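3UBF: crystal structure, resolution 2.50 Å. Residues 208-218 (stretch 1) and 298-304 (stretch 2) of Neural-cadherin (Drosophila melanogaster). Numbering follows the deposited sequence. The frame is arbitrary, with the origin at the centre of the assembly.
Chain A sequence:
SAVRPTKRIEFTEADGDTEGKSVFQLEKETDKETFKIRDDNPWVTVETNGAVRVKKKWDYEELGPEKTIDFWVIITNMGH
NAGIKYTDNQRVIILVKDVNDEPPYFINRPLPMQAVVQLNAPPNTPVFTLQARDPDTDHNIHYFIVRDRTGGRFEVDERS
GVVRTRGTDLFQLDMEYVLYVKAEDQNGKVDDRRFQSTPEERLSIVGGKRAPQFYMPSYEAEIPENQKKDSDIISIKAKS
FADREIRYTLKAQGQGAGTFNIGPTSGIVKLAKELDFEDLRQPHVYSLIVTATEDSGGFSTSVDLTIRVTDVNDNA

Stretch 1, residues 208-218: GKRAPQFYMPS
Stretch 2, residues 298-304: GFSTSVD

Stretch 1 (208-218) and stretch 2 (298-304) belong to one chain, with touching residues at least 85 positions apart in sequence. Register rises along both: A211 faces F299 (CA to CA 5.2 Å), P212 faces T301 (CA to CA 6.0 Å) and S218 faces D304 (CA to CA 5.2 Å), so the segments run in the same direction. Strand geometry covers 213-214 and 300-304. Stretch 2 is extended from S300 (phi/psi -136/151) through T301 (-134/143), S302 (-114/156) and V303 (-145/152) to D304 (-81/135). F299 precedes it at -44/124, and G298 has a positive phi (74/-71). Stretch 1 is extended from K209 (-148/156) through R210 (-153/169), A211 (-78/159), P212 (-58/150), Q213 (-120/130) and F214 (-72/150), then bends at Y215 (-73/-13), extends at M216 (-133/144), bends again at P217 (-70/-22) and ends extended at S218 (-153/159). The alternation of stretch 2 follows from its extended backbone: the CA-to-CB bonds of F299, T301 and V303 point toward stretch 1, those of S300 and S302 away. Together the stretches bury 598 Å².

One direct hydrogen bond links the stretches, and it comes from a side chain: T301 OG1 donates to P212 O at 2.6 Å. The m rotamer of T301 (chi1 -57°) places the hydroxyl beside a carbonyl, and OG1 also lies 3.4 Å from A211 CB. No backbone-to-backbone hydrogen bond joins the segments.

Further along, one water bridges them. It donates to P217 O (2.9 Å) and to D304 OD2 (2.8 Å), and accepts from D304 N (2.7 Å). D304, with chi1 -61° (m) and chi2 -52°, thus engages the water through both backbone and carboxylate.

Aromatic packing occupies two sites. F299 (chi1 -78°, m; chi2 -44°) lays one ring face against the backbone of stretch 1: A211 CA is 3.8 Å from F299 CG, and R210 C lies over the same face. K209 (p, then t, t, t) brings its aliphatic CG to the ring edge, 3.6 Å from F299 CE2. Beside this, A211 CB is 3.8 Å from F299 CD1, and P212 CD is 4.0 Å from F299 CB; the proline ring is C-gamma exo.

The second ring belongs to F214 (chi1 -78°, m; chi2 103°), a buried residue whose CA-to-CB bond points toward stretch 2. V303 (chi1 73°, p) covers one face: its CG1 sits 3.6 Å from the F214 ring centroid, 4° off the normal, a CH-pi contact, while V303 CB approaches F214 CD1 at 3.5 Å. Near the ring plane, T301 O meets F214 CE1 at 3.2 Å, so the carbonyl faces the weakly positive rim rather than the pi cloud.

The other methyl of V303 serves the far end of stretch 1: CG2 lies 3.2 Å from P217 O, 3.7 Å from M216 O and 3.8 Å from S218 CA, all van der Waals contacts.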

# COMPACT_ATOMS: atom_id res chain seq x y z
N GLY A 208 21.40 -18.85 4.53
CA GLY A 208 22.56 -18.36 5.27
C GLY A 208 22.84 -16.88 5.10
O GLY A 208 22.67 -16.09 6.04
N LYS A 209 23.28 -16.51 3.91
CA LYS A 209 23.65 -15.12 3.64
C LYS A 209 23.37 -14.77 2.19
O LYS A 209 23.30 -15.65 1.33
CB LYS A 209 25.13 -14.87 4.01
CG LYS A 209 26.12 -15.75 3.23
CD LYS A 209 27.54 -15.61 3.76
CE LYS A 209 28.51 -16.41 2.90
NZ LYS A 209 29.94 -16.04 3.14
N ARG A 210 23.20 -13.47 1.94
CA ARG A 210 22.99 -12.93 0.60
C ARG A 210 23.49 -11.49 0.63
O ARG A 210 23.74 -10.95 1.71
CB ARG A 210 21.51 -12.98 0.21
CG ARG A 210 20.65 -11.94 0.94
CD ARG A 210 19.15 -12.10 0.69
NE ARG A 210 18.83 -12.04 -0.73
CZ ARG A 210 17.79 -12.63 -1.30
NH1 ARG A 210 17.60 -12.52 -2.62
NH2 ARG A 210 16.93 -13.33 -0.55
N ALA A 211 23.60 -10.87 -0.54
CA ALA A 211 24.19 -9.54 -0.65
C ALA A 211 23.22 -8.46 -0.22
O ALA A 211 22.01 -8.68 -0.22
CB ALA A 211 24.67 -9.32 -2.07
N PRO A 212 23.75 -7.27 0.12
CA PRO A 212 22.90 -6.16 0.55
C PRO A 212 21.90 -5.82 -0.53
O PRO A 212 22.18 -6.04 -1.72
CB PRO A 212 23.89 -4.99 0.68
CG PRO A 212 25.22 -5.59 0.76
CD PRO A 212 25.15 -6.84 -0.04
N GLN A 213 20.74 -5.32 -0.11
CA GLN A 213 19.73 -4.84 -1.03
C GLN A 213 19.48 -3.37 -0.75
O GLN A 213 19.25 -2.96 0.40
CB GLN A 213 18.44 -5.63 -0.89
CG GLN A 213 17.35 -5.24 -1.88
CD GLN A 213 16.09 -6.04 -1.67
OE1 GLN A 213 15.87 -6.60 -0.59
NE2 GLN A 213 15.25 -6.11 -2.69
N PHE A 214 19.52 -2.58 -1.81
CA PHE A 214 19.25 -1.17 -1.72
C PHE A 214 17.76 -0.96 -1.50
O PHE A 214 16.95 -1.77 -1.93
CB PHE A 214 19.73 -0.45 -2.98
CG PHE A 214 21.21 -0.22 -3.01
CD1 PHE A 214 22.04 -1.02 -3.79
CD2 PHE A 214 21.79 0.81 -2.26
CE1 PHE A 214 23.43 -0.82 -3.83
CE2 PHE A 214 23.19 1.02 -2.29
CZ PHE A 214 24.01 0.22 -3.07
N TYR A 215 17.41 0.12 -0.79
CA TYR A 215 16.01 0.44 -0.50
C TYR A 215 15.24 0.96 -1.71
O TYR A 215 14.01 1.03 -1.68
CB TYR A 215 15.90 1.37 0.71
CG TYR A 215 15.83 0.58 2.00
CD1 TYR A 215 16.99 0.30 2.73
CD2 TYR A 215 14.62 0.06 2.46
CE1 TYR A 215 16.94 -0.45 3.88
CE2 TYR A 215 14.56 -0.69 3.61
CZ TYR A 215 15.72 -0.95 4.32
OH TYR A 215 15.67 -1.70 5.48
N MET A 216 15.96 1.30 -2.78
CA MET A 216 15.34 1.57 -4.08
C MET A 216 16.12 0.81 -5.17
O MET A 216 17.35 0.71 -5.09
CB MET A 216 15.38 3.06 -4.40
CG MET A 216 15.04 3.96 -3.25
SD MET A 216 13.55 4.86 -3.51
CE MET A 216 13.89 5.61 -5.11
N PRO A 217 15.42 0.30 -6.21
CA PRO A 217 16.11 -0.41 -7.28
C PRO A 217 16.94 0.53 -8.16
O PRO A 217 17.87 0.07 -8.84
CB PRO A 217 14.96 -1.02 -8.07
CG PRO A 217 13.84 -0.08 -7.87
CD PRO A 217 13.97 0.37 -6.45
N SER A 218 16.61 1.82 -8.16
CA SER A 218 17.46 2.86 -8.74
C SER A 218 17.20 4.19 -8.06
O SER A 218 16.16 4.40 -7.46
CB SER A 218 17.31 2.97 -10.26
OG SER A 218 16.03 3.46 -10.64
N GLY A 298 33.31 -10.01 1.67
CA GLY A 298 32.94 -10.10 0.25
C GLY A 298 31.80 -9.25 -0.26
O GLY A 298 32.03 -8.29 -1.00
N PHE A 299 30.57 -9.60 0.14
CA PHE A 299 29.34 -9.11 -0.51
C PHE A 299 29.28 -7.63 -0.86
O PHE A 299 29.44 -6.77 0.00
CB PHE A 299 28.08 -9.48 0.28
CG PHE A 299 27.65 -10.90 0.10
CD1 PHE A 299 27.64 -11.50 -1.16
CD2 PHE A 299 27.25 -11.66 1.20
CE1 PHE A 299 27.26 -12.82 -1.33
CE2 PHE A 299 26.86 -12.98 1.04
CZ PHE A 299 26.87 -13.56 -0.23
N SER A 300 29.04 -7.36 -2.14
CA SER A 300 28.72 -6.01 -2.57
C SER A 300 27.56 -6.01 -3.56
O SER A 300 27.33 -6.99 -4.27
CB SER A 300 29.95 -5.29 -3.13
OG SER A 300 30.45 -5.97 -4.25
N THR A 301 26.81 -4.91 -3.55
CA THR A 301 25.73 -4.68 -4.49
C THR A 301 25.86 -3.27 -5.04
O THR A 301 26.23 -2.35 -4.31
CB THR A 301 24.36 -4.86 -3.82
OG1 THR A 301 24.28 -6.17 -3.25
CG2 THR A 301 23.22 -4.67 -4.82
N SER A 302 25.54 -3.11 -6.32
CA SER A 302 25.52 -1.79 -6.94
C SER A 302 24.13 -1.33 -7.38
O SER A 302 23.23 -2.14 -7.60
CB SER A 302 26.50 -1.74 -8.10
OG SER A 302 27.81 -1.60 -7.60
N VAL A 303 23.96 -0.02 -7.49
CA VAL A 303 22.71 0.57 -7.93
C VAL A 303 23.03 1.82 -8.75
O VAL A 303 24.07 2.45 -8.56
CB VAL A 303 21.80 0.90 -6.72
CG1 VAL A 303 22.31 2.11 -5.92
CG2 VAL A 303 20.36 1.07 -7.15
N ASP A 304 22.15 2.18 -9.68
CA ASP A 304 22.34 3.40 -10.46
C ASP A 304 21.87 4.60 -9.69
O ASP A 304 20.81 4.57 -9.05
CB ASP A 304 21.56 3.38 -11.77
CG ASP A 304 21.97 2.25 -12.66
OD1 ASP A 304 23.18 2.10 -12.93
OD2 ASP A 304 21.05 1.51 -13.10
O HOH W 1 20.08 0.66 -10.62